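Glycogen accumulation regulator GarA (Mycobacterium tuberculosis, PDB 6I2P) probably regulates glycogen accumulation and central metabolism through a small forkhead-associated (FHA) domain of the kind that recognises phosphothreonine. Local coordinates at residues 69-74 against 86-91; 97-102 against 114-119; 120-125 against 134-139; 47-52 against 146-151. All coordinates share one frame; numbering follows the deposited sequence.

Contact 1. Residues 69-74 against 86-91; sequences SRFLLD and SDIFLD. With SO4 (sulfate ion), chain K.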
loop_
_atom_site.group_PDB
_atom_site.type_symbol
_atom_site.label_atom_id
_atom_site.label_comp_id
_atom_site.label_asym_id
_atom_site.label_seq_id
_atom_site.Cartn_x
_atom_site.Cartn_y
_atom_site.Cartn_z
ATOM N N SER C 69 -15.714 -0.826 -18.997
ATOM C CA SER C 69 -16.194 -2.198 -18.826
ATOM C C SER C 69 -17.483 -2.170 -18.034
ATOM O O SER C 69 -17.647 -1.345 -17.136
ATOM C CB SER C 69 -15.166 -3.075 -18.116
ATOM O OG SER C 69 -14.087 -3.379 -18.984
ATOM N N ARG C 70 -18.416 -3.029 -18.408
ATOM C CA ARG C 70 -19.716 -3.076 -17.766
ATOM C C ARG C 70 -20.189 -4.491 -17.526
ATOM O O ARG C 70 -19.688 -5.434 -18.136
ATOM C CB ARG C 70 -20.761 -2.233 -18.531
ATOM C CG ARG C 70 -20.945 -2.611 -19.998
ATOM C CD ARG C 70 -21.411 -1.425 -20.818
ATOM N NE ARG C 70 -20.386 -0.380 -20.850
ATOM C CZ ARG C 70 -20.633 0.921 -20.949
ATOM N NH1 ARG C 70 -21.880 1.362 -21.053
ATOM N NH2 ARG C 70 -19.635 1.790 -20.959
ATOM N N PHE C 71 -21.142 -4.631 -16.611
ATOM C CA PHE C 71 -21.704 -5.908 -16.209
ATOM C C PHE C 71 -23.203 -5.756 -16.058
ATOM O O PHE C 71 -23.670 -4.843 -15.369
ATOM C CB PHE C 71 -21.061 -6.378 -14.888
ATOM C CG PHE C 71 -19.550 -6.304 -14.871
ATOM C CD1 PHE C 71 -18.783 -7.336 -15.391
ATOM C CD2 PHE C 71 -18.899 -5.185 -14.359
ATOM C CE1 PHE C 71 -17.389 -7.260 -15.387
ATOM C CE2 PHE C 71 -17.504 -5.102 -14.372
ATOM C CZ PHE C 71 -16.760 -6.141 -14.882
ATOM N N LEU C 72 -23.957 -6.626 -16.737
ATOM C CA LEU C 72 -25.412 -6.605 -16.677
ATOM C C LEU C 72 -25.903 -7.485 -15.531
ATOM O O LEU C 72 -25.499 -8.642 -15.416
ATOM C CB LEU C 72 -26.026 -7.057 -18.014
ATOM C CG LEU C 72 -27.536 -6.863 -18.170
ATOM C CD1 LEU C 72 -27.868 -5.441 -18.647
ATOM C CD2 LEU C 72 -28.111 -7.886 -19.144
ATOM N N LEU C 73 -26.766 -6.916 -14.680
ATOM C CA LEU C 73 -27.394 -7.610 -13.560
ATOM C C LEU C 73 -28.795 -8.004 -14.034
ATOM O O LEU C 73 -29.624 -7.127 -14.301
ATOM C CB LEU C 73 -27.472 -6.699 -12.315
ATOM C CG LEU C 73 -26.167 -6.091 -11.797
ATOM C CD1 LEU C 73 -26.441 -5.006 -10.783
ATOM C CD2 LEU C 73 -25.270 -7.143 -11.183
ATOM N N ASP C 74 -29.035 -9.317 -14.207
ATOM C CA ASP C 74 -30.318 -9.849 -14.690
ATOM C C ASP C 74 -30.759 -11.121 -13.945
ATOM O O ASP C 74 -31.802 -11.702 -14.265
ATOM C CB ASP C 74 -30.268 -10.071 -16.218
ATOM C CG ASP C 74 -29.192 -11.023 -16.727
ATOM O OD1 ASP C 74 -28.416 -11.562 -15.894
ATOM O OD2 ASP C 74 -29.120 -11.229 -17.958
ATOM N N SER C 86 -16.409 -15.961 -10.409
ATOM C CA SER C 86 -17.269 -14.797 -10.120
ATOM C C SER C 86 -18.055 -14.345 -11.344
ATOM O O SER C 86 -17.517 -14.357 -12.452
ATOM C CB SER C 86 -16.451 -13.617 -9.597
ATOM O OG SER C 86 -15.702 -13.933 -8.436
ATOM N N ASP C 87 -19.321 -13.938 -11.143
ATOM C CA ASP C 87 -20.183 -13.442 -12.226
ATOM C C ASP C 87 -19.649 -12.102 -12.740
ATOM O O ASP C 87 -19.700 -11.834 -13.942
ATOM C CB ASP C 87 -21.639 -13.298 -11.752
ATOM C CG ASP C 87 -22.288 -14.581 -11.276
ATOM O OD1 ASP C 87 -22.281 -15.571 -12.040
ATOM O OD2 ASP C 87 -22.825 -14.589 -10.150
ATOM N N ILE C 88 -19.132 -11.270 -11.818
ATOM C CA ILE C 88 -18.498 -9.986 -12.107
ATOM C C ILE C 88 -17.055 -10.137 -11.622
ATOM O O ILE C 88 -16.759 -9.947 -10.439
ATOM C CB ILE C 88 -19.259 -8.788 -11.467
ATOM C CG1 ILE C 88 -20.675 -8.663 -12.059
ATOM C CG2 ILE C 88 -18.472 -7.467 -11.601
ATOM C CD1 ILE C 88 -21.664 -8.062 -11.145
ATOM N N PHE C 89 -16.177 -10.556 -12.533
ATOM C CA PHE C 89 -14.769 -10.776 -12.230
ATOM C C PHE C 89 -14.039 -9.444 -12.112
ATOM O O PHE C 89 -13.994 -8.671 -13.069
ATOM C CB PHE C 89 -14.127 -11.718 -13.267
ATOM C CG PHE C 89 -12.641 -11.934 -13.110
ATOM C CD1 PHE C 89 -12.135 -12.643 -12.027
ATOM C CD2 PHE C 89 -11.750 -11.453 -14.062
ATOM C CE1 PHE C 89 -10.761 -12.844 -11.884
ATOM C CE2 PHE C 89 -10.376 -11.661 -13.923
ATOM C CZ PHE C 89 -9.890 -12.355 -12.834
ATOM N N LEU C 90 -13.511 -9.157 -10.918
ATOM C CA LEU C 90 -12.799 -7.912 -10.653
ATOM C C LEU C 90 -11.371 -8.211 -10.210
ATOM O O LEU C 90 -11.115 -8.508 -9.041
ATOM C CB LEU C 90 -13.564 -7.026 -9.648
ATOM C CG LEU C 90 -15.004 -6.631 -10.031
ATOM C CD1 LEU C 90 -15.810 -6.240 -8.799
ATOM C CD2 LEU C 90 -15.035 -5.524 -11.101
ATOM N N ASP C 91 -10.454 -8.209 -11.185
ATOM C CA ASP C 91 -9.044 -8.500 -10.971
ATOM C C ASP C 91 -8.291 -7.280 -10.471
ATOM O O ASP C 91 -7.921 -6.396 -11.247
ATOM C CB ASP C 91 -8.405 -9.085 -12.242
ATOM C CG ASP C 91 -7.057 -9.754 -12.032
ATOM O OD1 ASP C 91 -6.743 -10.117 -10.869
ATOM O OD2 ASP C 91 -6.320 -9.924 -13.028
HETATM S S SO4 K . -17.155 -5.076 -21.580
HETATM O O1 SO4 K . -17.301 -6.404 -20.980
HETATM O O2 SO4 K . -15.776 -4.610 -21.406
HETATM O O3 SO4 K . -17.474 -5.157 -23.006
HETATM O O4 SO4 K . -18.072 -4.147 -20.936
#
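The phenyl ring of Phe-71 takes the methyl CG2 of Ile-88 over one face. That carbon stands 3.5 Å from the ring centroid and 8° off the normal, a CH-pi contact in which it faces all six ring carbons nearly evenly. Leu-90 CD2 and the carbonyl oxygen of Phe-89 come at the ring obliquely; Leu-90 CD2 lies 4.1 Å from Phe-71 CE2. Away from this ring, the guanidinium of Arg-70 has a sulfate oxygen near its plane at one edge. This ion, probably from the crystallisation liquor, is held by the backbone, Arg-70 N giving a 2.8 Å hydrogen bond to sulfate O4.

The branched Ile-88 serves two neighbours at once. Its CG2, anti to the backbone N, reaches the ring, while on the other branch CD1 meets Leu-73 CD2 at 3.7 Å, the two side chains crossing at about a right angle. Leucine and isoleucine suit this buried side, where Leu-73 also packs on Phe-147 and Ile-88 on Leu-59. Phe-71 closes the cluster nearer the surface. Apolar packing thus joins edge strand 70-73 of one sheet to edge strand 88-89 of the other, as is characteristic of the FHA beta-sandwich.

Contact 2. Residues 97-102 against 114-119; sequences RRHAEF and VGSLNG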
loop_
_atom_site.group_PDB
_atom_site.type_symbol
_atom_site.label_atom_id
_atom_site.label_comp_id
_atom_site.label_asym_id
_atom_site.label_seq_id
_atom_site.Cartn_x
_atom_site.Cartn_y
_atom_site.Cartn_z
ATOM N N ARG C 97 -11.465 -12.619 -3.225
ATOM C CA ARG C 97 -11.950 -13.660 -4.147
ATOM C C ARG C 97 -13.480 -13.730 -4.064
ATOM O O ARG C 97 -14.161 -13.711 -5.088
ATOM C CB ARG C 97 -11.285 -15.009 -3.842
ATOM C CG ARG C 97 -9.846 -15.042 -4.332
ATOM C CD ARG C 97 -8.998 -16.044 -3.587
ATOM N NE ARG C 97 -8.487 -15.506 -2.326
ATOM C CZ ARG C 97 -7.564 -16.104 -1.580
ATOM N NH1 ARG C 97 -7.020 -17.249 -1.974
ATOM N NH2 ARG C 97 -7.159 -15.550 -0.447
ATOM N N ARG C 98 -14.005 -13.704 -2.830
ATOM C CA ARG C 98 -15.427 -13.623 -2.508
ATOM C C ARG C 98 -15.554 -12.248 -1.845
ATOM O O ARG C 98 -15.175 -12.094 -0.689
ATOM C CB ARG C 98 -15.859 -14.761 -1.545
ATOM C CG ARG C 98 -15.546 -16.187 -2.026
ATOM C CD ARG C 98 -16.457 -16.653 -3.145
ATOM N NE ARG C 98 -16.084 -17.987 -3.617
ATOM C CZ ARG C 98 -16.106 -18.360 -4.891
ATOM N NH1 ARG C 98 -16.479 -17.504 -5.833
ATOM N NH2 ARG C 98 -15.750 -19.590 -5.235
ATOM N N HIS C 99 -15.959 -11.225 -2.605
ATOM C CA HIS C 99 -16.028 -9.862 -2.067
ATOM C C HIS C 99 -17.452 -9.448 -1.763
ATOM O O HIS C 99 -17.772 -9.148 -0.610
ATOM C CB HIS C 99 -15.354 -8.846 -3.025
ATOM C CG HIS C 99 -15.084 -7.502 -2.408
ATOM N ND1 HIS C 99 -13.789 -7.052 -2.208
ATOM C CD2 HIS C 99 -15.946 -6.558 -1.958
ATOM C CE1 HIS C 99 -13.903 -5.850 -1.665
ATOM N NE2 HIS C 99 -15.182 -5.513 -1.489
ATOM N N ALA C 100 -18.306 -9.438 -2.802
ATOM C CA ALA C 100 -19.683 -8.985 -2.694
ATOM C C ALA C 100 -20.650 -9.754 -3.600
ATOM O O ALA C 100 -20.245 -10.593 -4.406
ATOM C CB ALA C 100 -19.746 -7.486 -3.012
ATOM N N GLU C 101 -21.935 -9.460 -3.438
ATOM C CA GLU C 101 -23.028 -10.011 -4.228
ATOM C C GLU C 101 -24.057 -8.925 -4.479
ATOM O O GLU C 101 -24.325 -8.100 -3.606
ATOM C CB GLU C 101 -23.690 -11.213 -3.534
ATOM C CG GLU C 101 -22.895 -12.500 -3.673
ATOM C CD GLU C 101 -23.420 -13.704 -2.920
ATOM O OE1 GLU C 101 -22.880 -14.811 -3.150
ATOM O OE2 GLU C 101 -24.368 -13.548 -2.112
ATOM N N PHE C 102 -24.615 -8.924 -5.685
ATOM C CA PHE C 102 -25.665 -8.011 -6.093
ATOM C C PHE C 102 -26.916 -8.859 -6.157
ATOM O O PHE C 102 -26.945 -9.869 -6.867
ATOM C CB PHE C 102 -25.333 -7.333 -7.432
ATOM C CG PHE C 102 -24.178 -6.367 -7.330
ATOM C CD1 PHE C 102 -22.863 -6.811 -7.457
ATOM C CD2 PHE C 102 -24.399 -5.018 -7.098
ATOM C CE1 PHE C 102 -21.792 -5.920 -7.331
ATOM C CE2 PHE C 102 -23.330 -4.126 -6.998
ATOM C CZ PHE C 102 -22.034 -4.583 -7.100
ATOM N N VAL C 114 -20.002 -10.002 1.336
ATOM C CA VAL C 114 -20.042 -11.387 1.804
ATOM C C VAL C 114 -18.853 -11.740 2.737
ATOM O O VAL C 114 -18.694 -12.902 3.107
ATOM C CB VAL C 114 -20.218 -12.403 0.636
ATOM C CG1 VAL C 114 -21.558 -12.193 -0.076
ATOM C CG2 VAL C 114 -19.047 -12.357 -0.354
ATOM N N GLY C 115 -18.082 -10.735 3.149
ATOM C CA GLY C 115 -16.948 -10.920 4.048
ATOM C C GLY C 115 -15.602 -10.619 3.420
ATOM O O GLY C 115 -14.701 -11.458 3.452
ATOM N N SER C 116 -15.449 -9.428 2.836
ATOM C CA SER C 116 -14.183 -9.035 2.220
ATOM C C SER C 116 -13.207 -8.451 3.254
ATOM O O SER C 116 -13.589 -8.200 4.399
ATOM C CB SER C 116 -14.425 -8.039 1.095
ATOM O OG SER C 116 -14.845 -6.790 1.612
ATOM N N LEU C 117 -11.953 -8.243 2.830
ATOM C CA LEU C 117 -10.877 -7.675 3.630
ATOM C C LEU C 117 -10.978 -6.144 3.722
ATOM O O LEU C 117 -10.862 -5.588 4.811
ATOM C CB LEU C 117 -9.507 -8.103 3.030
ATOM C CG LEU C 117 -8.231 -7.514 3.655
ATOM C CD1 LEU C 117 -8.031 -7.995 5.082
ATOM C CD2 LEU C 117 -7.020 -7.817 2.797
ATOM N N ASN C 118 -11.184 -5.473 2.583
ATOM C CA ASN C 118 -11.208 -4.010 2.512
ATOM C C ASN C 118 -12.621 -3.381 2.469
ATOM O O ASN C 118 -12.740 -2.149 2.490
ATOM C CB ASN C 118 -10.340 -3.538 1.346
ATOM C CG ASN C 118 -8.900 -4.022 1.440
ATOM O OD1 ASN C 118 -8.189 -3.798 2.432
ATOM N ND2 ASN C 118 -8.437 -4.710 0.410
ATOM N N GLY C 119 -13.657 -4.223 2.474
ATOM C CA GLY C 119 -15.053 -3.796 2.500
ATOM C C GLY C 119 -15.654 -3.304 1.200
ATOM O O GLY C 119 -14.983 -3.210 0.171
HETATM O O HOH W 1 -14.697 -13.448 1.619
#
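His-99 and Ser-116 meet through a CH-pi contact: Ser-116 CB sits over the imidazole face, 3.4 Å from the ring centroid and 6° off its normal. The CB of His-99 points away from the loop, but CG is anti to the backbone N (chi1 -166°) and the ring end comes nearer. The small serine lets the loop lie this close. Its OG has its main partner in Asp-113 OD2 and also receives a weak bond from Gly-119 N.

Two hydrogen bonds join the segments. His-99 NE2, with its acceptor in the ring plane, donates to Gly-119 O at 2.8 Å, approaching that oxygen from above the carbonyl plane. His-99 ND1 is bonded to Ser-96 N, so both ring nitrogens are used. In the backbone, Val-114 N donates to His-99 O at 3.1 Å. Water 1 adds a bridge, donating to Arg-98 O and Gly-115 O.

Apolar contact falls to Val-114: CG2 lies against the His-99 carbonyl, and CG1 is 3.7 Å from Glu-101 CD, whose carboxylate pairs with Arg-103. Positive phi at Gly-115 and Gly-119 suits glycine in this loop.

Asn-118 and Arg-97 bond to another protein chain, Arg-97 through a modified side chain there, consistent with the phosphopeptide site of FHA domains. His-99 and Ala-100 form a classic beta bulge opposite Ala-80 of strand 77-81, and both pack on Ile-140 of strand 137-140 and Thr-120 of strand 120-122.

Contact 3. Residues 120-125 against 134-139; sequences TYVNRE and NGDEVQ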
loop_
_atom_site.group_PDB
_atom_site.type_symbol
_atom_site.label_atom_id
_atom_site.label_comp_id
_atom_site.label_asym_id
_atom_site.label_seq_id
_atom_site.Cartn_x
_atom_site.Cartn_y
_atom_site.Cartn_z
ATOM N N THR C 120 -16.958 -3.005 1.255
ATOM C CA THR C 120 -17.754 -2.490 0.144
ATOM C C THR C 120 -18.291 -1.111 0.535
ATOM O O THR C 120 -18.767 -0.919 1.655
ATOM C CB THR C 120 -18.856 -3.493 -0.257
ATOM O OG1 THR C 120 -18.261 -4.773 -0.469
ATOM C CG2 THR C 120 -19.601 -3.075 -1.525
ATOM N N TYR C 121 -18.197 -0.155 -0.392
ATOM C CA TYR C 121 -18.643 1.215 -0.170
ATOM C C TYR C 121 -19.711 1.604 -1.175
ATOM O O TYR C 121 -19.608 1.269 -2.356
ATOM C CB TYR C 121 -17.459 2.201 -0.248
ATOM C CG TYR C 121 -16.304 1.867 0.674
ATOM C CD1 TYR C 121 -15.317 0.962 0.290
ATOM C CD2 TYR C 121 -16.163 2.501 1.903
ATOM C CE1 TYR C 121 -14.252 0.651 1.133
ATOM C CE2 TYR C 121 -15.087 2.217 2.746
ATOM C CZ TYR C 121 -14.137 1.284 2.358
ATOM O OH TYR C 121 -13.075 0.991 3.177
ATOM N N VAL C 122 -20.748 2.292 -0.699
ATOM C CA VAL C 122 -21.826 2.824 -1.530
ATOM C C VAL C 122 -21.829 4.315 -1.273
ATOM O O VAL C 122 -22.007 4.736 -0.127
ATOM C CB VAL C 122 -23.206 2.153 -1.289
ATOM C CG1 VAL C 122 -24.324 2.903 -2.019
ATOM C CG2 VAL C 122 -23.172 0.695 -1.727
ATOM N N ASN C 123 -21.553 5.103 -2.329
ATOM C CA ASN C 123 -21.462 6.567 -2.290
ATOM C C ASN C 123 -20.443 7.043 -1.226
ATOM O O ASN C 123 -20.726 7.958 -0.443
ATOM C CB ASN C 123 -22.856 7.217 -2.143
ATOM C CG ASN C 123 -23.825 6.858 -3.252
ATOM O OD1 ASN C 123 -23.442 6.560 -4.390
ATOM N ND2 ASN C 123 -25.111 6.877 -2.943
ATOM N N ARG C 124 -19.250 6.370 -1.202
ATOM C CA ARG C 124 -18.102 6.618 -0.307
ATOM C C ARG C 124 -18.287 6.112 1.128
ATOM O O ARG C 124 -17.357 6.213 1.931
ATOM C CB ARG C 124 -17.733 8.111 -0.255
ATOM C CG ARG C 124 -17.249 8.724 -1.552
ATOM C CD ARG C 124 -16.860 10.177 -1.312
ATOM N NE ARG C 124 -15.820 10.326 -0.285
ATOM C CZ ARG C 124 -14.524 10.122 -0.498
ATOM N NH1 ARG C 124 -13.651 10.279 0.487
ATOM N NH2 ARG C 124 -14.090 9.771 -1.699
ATOM N N GLU C 125 -19.478 5.588 1.458
ATOM C CA GLU C 125 -19.802 5.146 2.810
ATOM C C GLU C 125 -19.679 3.628 2.975
ATOM O O GLU C 125 -20.276 2.892 2.184
ATOM C CB GLU C 125 -21.195 5.646 3.228
ATOM C CG GLU C 125 -21.298 7.159 3.350
ATOM C CD GLU C 125 -20.882 7.734 4.690
ATOM O OE1 GLU C 125 -21.771 8.234 5.418
ATOM O OE2 GLU C 125 -19.673 7.694 5.013
ATOM N N ASN C 134 -30.581 4.312 -9.154
ATOM C CA ASN C 134 -29.873 4.728 -10.371
ATOM C C ASN C 134 -28.908 5.891 -10.093
ATOM O O ASN C 134 -29.319 6.926 -9.555
ATOM C CB ASN C 134 -30.865 5.092 -11.485
ATOM C CG ASN C 134 -30.203 5.559 -12.759
ATOM O OD1 ASN C 134 -29.622 4.775 -13.511
ATOM N ND2 ASN C 134 -30.270 6.853 -13.024
ATOM N N GLY C 135 -27.637 5.680 -10.433
ATOM C CA GLY C 135 -26.585 6.671 -10.250
ATOM C C GLY C 135 -25.664 6.439 -9.071
ATOM O O GLY C 135 -24.680 7.168 -8.913
ATOM N N ASP C 136 -25.976 5.429 -8.227
ATOM C CA ASP C 136 -25.170 5.072 -7.056
ATOM C C ASP C 136 -23.802 4.553 -7.461
ATOM O O ASP C 136 -23.676 3.858 -8.470
ATOM C CB ASP C 136 -25.889 4.027 -6.189
ATOM C CG ASP C 136 -26.903 4.585 -5.206
ATOM O OD1 ASP C 136 -26.912 5.816 -4.991
ATOM O OD2 ASP C 136 -27.677 3.787 -4.640
ATOM N N GLU C 137 -22.777 4.908 -6.669
ATOM C CA GLU C 137 -21.403 4.480 -6.894
ATOM C C GLU C 137 -21.004 3.395 -5.896
ATOM O O GLU C 137 -21.125 3.581 -4.686
ATOM C CB GLU C 137 -20.433 5.669 -6.869
ATOM C CG GLU C 137 -20.499 6.502 -8.146
ATOM C CD GLU C 137 -19.307 7.390 -8.448
ATOM O OE1 GLU C 137 -19.518 8.605 -8.658
ATOM O OE2 GLU C 137 -18.168 6.872 -8.501
ATOM N N VAL C 138 -20.550 2.251 -6.418
ATOM C CA VAL C 138 -20.135 1.090 -5.633
ATOM C C VAL C 138 -18.624 0.924 -5.729
ATOM O O VAL C 138 -18.084 0.798 -6.828
ATOM C CB VAL C 138 -20.889 -0.212 -6.032
ATOM C CG1 VAL C 138 -20.581 -1.349 -5.053
ATOM C CG2 VAL C 138 -22.395 0.017 -6.122
ATOM N N GLN C 139 -17.944 0.923 -4.574
ATOM C CA GLN C 139 -16.500 0.729 -4.530
ATOM C C GLN C 139 -16.164 -0.647 -3.993
ATOM O O GLN C 139 -16.490 -0.973 -2.849
ATOM C CB GLN C 139 -15.776 1.841 -3.750
ATOM C CG GLN C 139 -14.287 1.906 -4.074
ATOM C CD GLN C 139 -13.487 2.681 -3.063
ATOM O OE1 GLN C 139 -13.615 3.900 -2.919
ATOM N NE2 GLN C 139 -12.622 1.988 -2.352
HETATM O O HOH W 2 -18.701 4.383 -3.344
#
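Asn-123 reaches across to Asp-136 and Glu-137 with both atoms of its amide. From CB, chi1 of -58° sets CG anti to the carbonyl carbon, and CG comes within 3.7 Å of Asp-136 OD1. At the tip the two branches divide the work. OD1 accepts an almost straight bond from Glu-137 N at 2.9 Å (176°). ND2 donates, in its own amide plane, to Asp-136 OD1 at 2.9 Å; it meets that oxygen from above the carboxylate plane, the two flat groups being turned 70° apart. These two side-chain bonds fix the rotation of the amide, while a main-chain bond from Asn-123 N to Glu-137 O, 2.8 Å, holds the backbone. Asp-136 is itself steadied by a bond from Ala-133 N to OD2.

Asparagine also suits the backbone here, since it tolerates the left-handed helical conformation required early in the type I' turn from Val-122 to Glu-125. On the strand side of the turn, Tyr-121 and Gln-139 form a hydrogen-bonded pair, with Gln-139 N 2.8 Å from Tyr-121 O. Their side chains lie side by side, CB to CB 3.9 Å, while Val-122 and Val-138 make the adjoining non-hydrogen-bonded pair. Antiparallel pairing beside a tight type I' hairpin belongs here to the six-stranded sheet of the FHA sandwich.

Contact 4. Residues 47-52 against 146-151; sequences SGVEGL and VFLTGP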
loop_
_atom_site.group_PDB
_atom_site.type_symbol
_atom_site.label_atom_id
_atom_site.label_comp_id
_atom_site.label_asym_id
_atom_site.label_seq_id
_atom_site.Cartn_x
_atom_site.Cartn_y
_atom_site.Cartn_z
ATOM N N SER C 47 -35.757 9.506 -14.091
ATOM C CA SER C 47 -35.777 8.456 -13.074
ATOM C C SER C 47 -34.707 7.382 -13.300
ATOM O O SER C 47 -34.111 6.907 -12.326
ATOM C CB SER C 47 -37.160 7.818 -12.982
ATOM O OG SER C 47 -37.303 7.056 -11.795
ATOM N N GLY C 48 -34.483 7.007 -14.564
ATOM C CA GLY C 48 -33.503 5.986 -14.931
ATOM C C GLY C 48 -32.961 6.084 -16.343
ATOM O O GLY C 48 -33.270 7.034 -17.066
ATOM N N VAL C 49 -32.144 5.091 -16.748
ATOM C CA VAL C 49 -31.511 5.052 -18.074
ATOM C C VAL C 49 -32.352 4.293 -19.123
ATOM O O VAL C 49 -33.358 3.664 -18.794
ATOM C CB VAL C 49 -30.036 4.551 -18.050
ATOM C CG1 VAL C 49 -29.149 5.435 -17.178
ATOM C CG2 VAL C 49 -29.936 3.092 -17.631
ATOM N N GLU C 50 -31.923 4.378 -20.393
ATOM C CA GLU C 50 -32.547 3.735 -21.554
ATOM C C GLU C 50 -31.701 2.561 -22.064
ATOM O O GLU C 50 -30.516 2.449 -21.735
ATOM C CB GLU C 50 -32.723 4.742 -22.696
ATOM C CG GLU C 50 -33.803 5.769 -22.457
ATOM C CD GLU C 50 -33.975 6.693 -23.639
ATOM O OE1 GLU C 50 -34.691 6.309 -24.591
ATOM O OE2 GLU C 50 -33.395 7.802 -23.614
ATOM N N GLY C 51 -32.327 1.714 -22.879
ATOM C CA GLY C 51 -31.689 0.557 -23.503
ATOM C C GLY C 51 -31.369 -0.637 -22.627
ATOM O O GLY C 51 -30.599 -1.509 -23.038
ATOM N N LEU C 52 -31.940 -0.692 -21.422
ATOM C CA LEU C 52 -31.732 -1.821 -20.522
ATOM C C LEU C 52 -33.007 -2.668 -20.477
ATOM O O LEU C 52 -34.094 -2.096 -20.338
ATOM C CB LEU C 52 -31.337 -1.360 -19.100
ATOM C CG LEU C 52 -29.929 -0.800 -18.886
ATOM C CD1 LEU C 52 -29.702 -0.479 -17.427
ATOM C CD2 LEU C 52 -28.855 -1.785 -19.336
ATOM N N VAL C 146 -20.471 2.400 -11.334
ATOM C CA VAL C 146 -21.697 3.183 -11.290
ATOM C C VAL C 146 -22.838 2.216 -11.601
ATOM O O VAL C 146 -22.764 1.452 -12.570
ATOM C CB VAL C 146 -21.682 4.430 -12.214
ATOM C CG1 VAL C 146 -23.035 5.149 -12.222
ATOM C CG2 VAL C 146 -20.582 5.387 -11.789
ATOM N N PHE C 147 -23.865 2.225 -10.738
ATOM C CA PHE C 147 -25.053 1.397 -10.874
ATOM C C PHE C 147 -26.082 2.177 -11.690
ATOM O O PHE C 147 -26.419 3.314 -11.344
ATOM C CB PHE C 147 -25.604 1.020 -9.484
ATOM C CG PHE C 147 -26.951 0.330 -9.499
ATOM C CD1 PHE C 147 -28.130 1.068 -9.439
ATOM C CD2 PHE C 147 -27.041 -1.055 -9.573
ATOM C CE1 PHE C 147 -29.374 0.431 -9.464
ATOM C CE2 PHE C 147 -28.281 -1.688 -9.576
ATOM C CZ PHE C 147 -29.441 -0.941 -9.533
ATOM N N LEU C 148 -26.583 1.556 -12.766
ATOM C CA LEU C 148 -27.580 2.148 -13.656
ATOM C C LEU C 148 -28.762 1.222 -13.831
ATOM O O LEU C 148 -28.585 0.026 -14.028
ATOM C CB LEU C 148 -26.986 2.504 -15.029
ATOM C CG LEU C 148 -25.790 3.470 -15.071
ATOM C CD1 LEU C 148 -25.134 3.442 -16.436
ATOM C CD2 LEU C 148 -26.194 4.892 -14.696
ATOM N N THR C 149 -29.972 1.774 -13.772
ATOM C CA THR C 149 -31.205 1.012 -13.950
ATOM C C THR C 149 -32.218 1.847 -14.728
ATOM O O THR C 149 -32.036 3.054 -14.854
ATOM C CB THR C 149 -31.706 0.451 -12.592
ATOM O OG1 THR C 149 -32.663 -0.574 -12.837
ATOM C CG2 THR C 149 -32.276 1.525 -11.656
ATOM N N GLY C 150 -33.267 1.205 -15.232
ATOM C CA GLY C 150 -34.314 1.879 -15.988
ATOM C C GLY C 150 -35.311 2.623 -15.119
ATOM O O GLY C 150 -35.266 2.510 -13.888
ATOM N N PRO C 151 -36.253 3.392 -15.721
ATOM C CA PRO C 151 -37.251 4.096 -14.899
ATOM C C PRO C 151 -38.433 3.204 -14.523
ATOM O O PRO C 151 -38.323 1.980 -14.518
ATOM C CB PRO C 151 -37.684 5.274 -15.784
ATOM C CG PRO C 151 -37.070 5.026 -17.142
ATOM C CD PRO C 151 -36.468 3.660 -17.155
HETATM O O HOH W 3 -34.563 4.064 -11.610
#
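Val-49 and Thr-149 make the one direct hydrogen bond between the segments: Val-49 N donates to Thr-149 O at 2.8 Å, with an angle of 166° at the hydrogen. Beside it, Val-49 O receives a CA-H...O contact from Gly-150 CA at 3.5 Å, and Pro-151 CD rests against the same oxygen. The side chain of Val-49 follows the bond. With chi1 at -60°, CG1 is anti to the carbonyl carbon and meets Leu-148 CD2 at 3.9 Å, the two side chains crossing at about a right angle, while CG2 lies over the Thr-149 carbonyl.

Glycine is well suited to position 48, since Gly-48 CA is 3.3 Å from Thr-149 O and a side chain would have to point straight into the opposite backbone. One residue earlier, Ser-47 CB touches Pro-151 CB at 3.8 Å. Water 3 ties the same ends together by donating to Ser-47 O and to Gly-150 O. Farther along, Leu-52 brings CD1 to 3.6 Å from Leu-148 O.

A second shell sets these groups in place. Thr-149 is gripped through its N by Asn-134 OD1 and through OG1 by Ser-56 O, which probably helps to hold Thr-149, and with it the carbonyl offered to Val-49; Leu-52 packs on Leu-58 and Leu-72. The lead-in to strand 57-61, the first of the sandwich, thereby meets the exit of the last, strand 143-149, consistent with an FHA fold whose first and last strands are sheet neighbours.

How the contacts relate
Contact 1 is the buried one, built on apolar side chains from both sheets, whereas contact 4 lies at the surface and relies on main-chain bonding and glycines. Contacts 2 and 3 are partly buried and richer in polar side chains: contact 2 joins the start of strand 100-105 to a loop beside another protein chain, and contact 3 pairs strands within one sheet. They share a border, where His-99 CD2 packs 3.3 Å from Thr-120 OG1. Contact 3 continues into contact 4 because strands 137-140 and 143-149 are sheet neighbours, whereas contact 1 touches contact 4 through Leu-72 and Leu-52. The centres of contacts 2 and 4 lie about 25 Å apart, separating the loops that face the other protein chain from the C-terminal end.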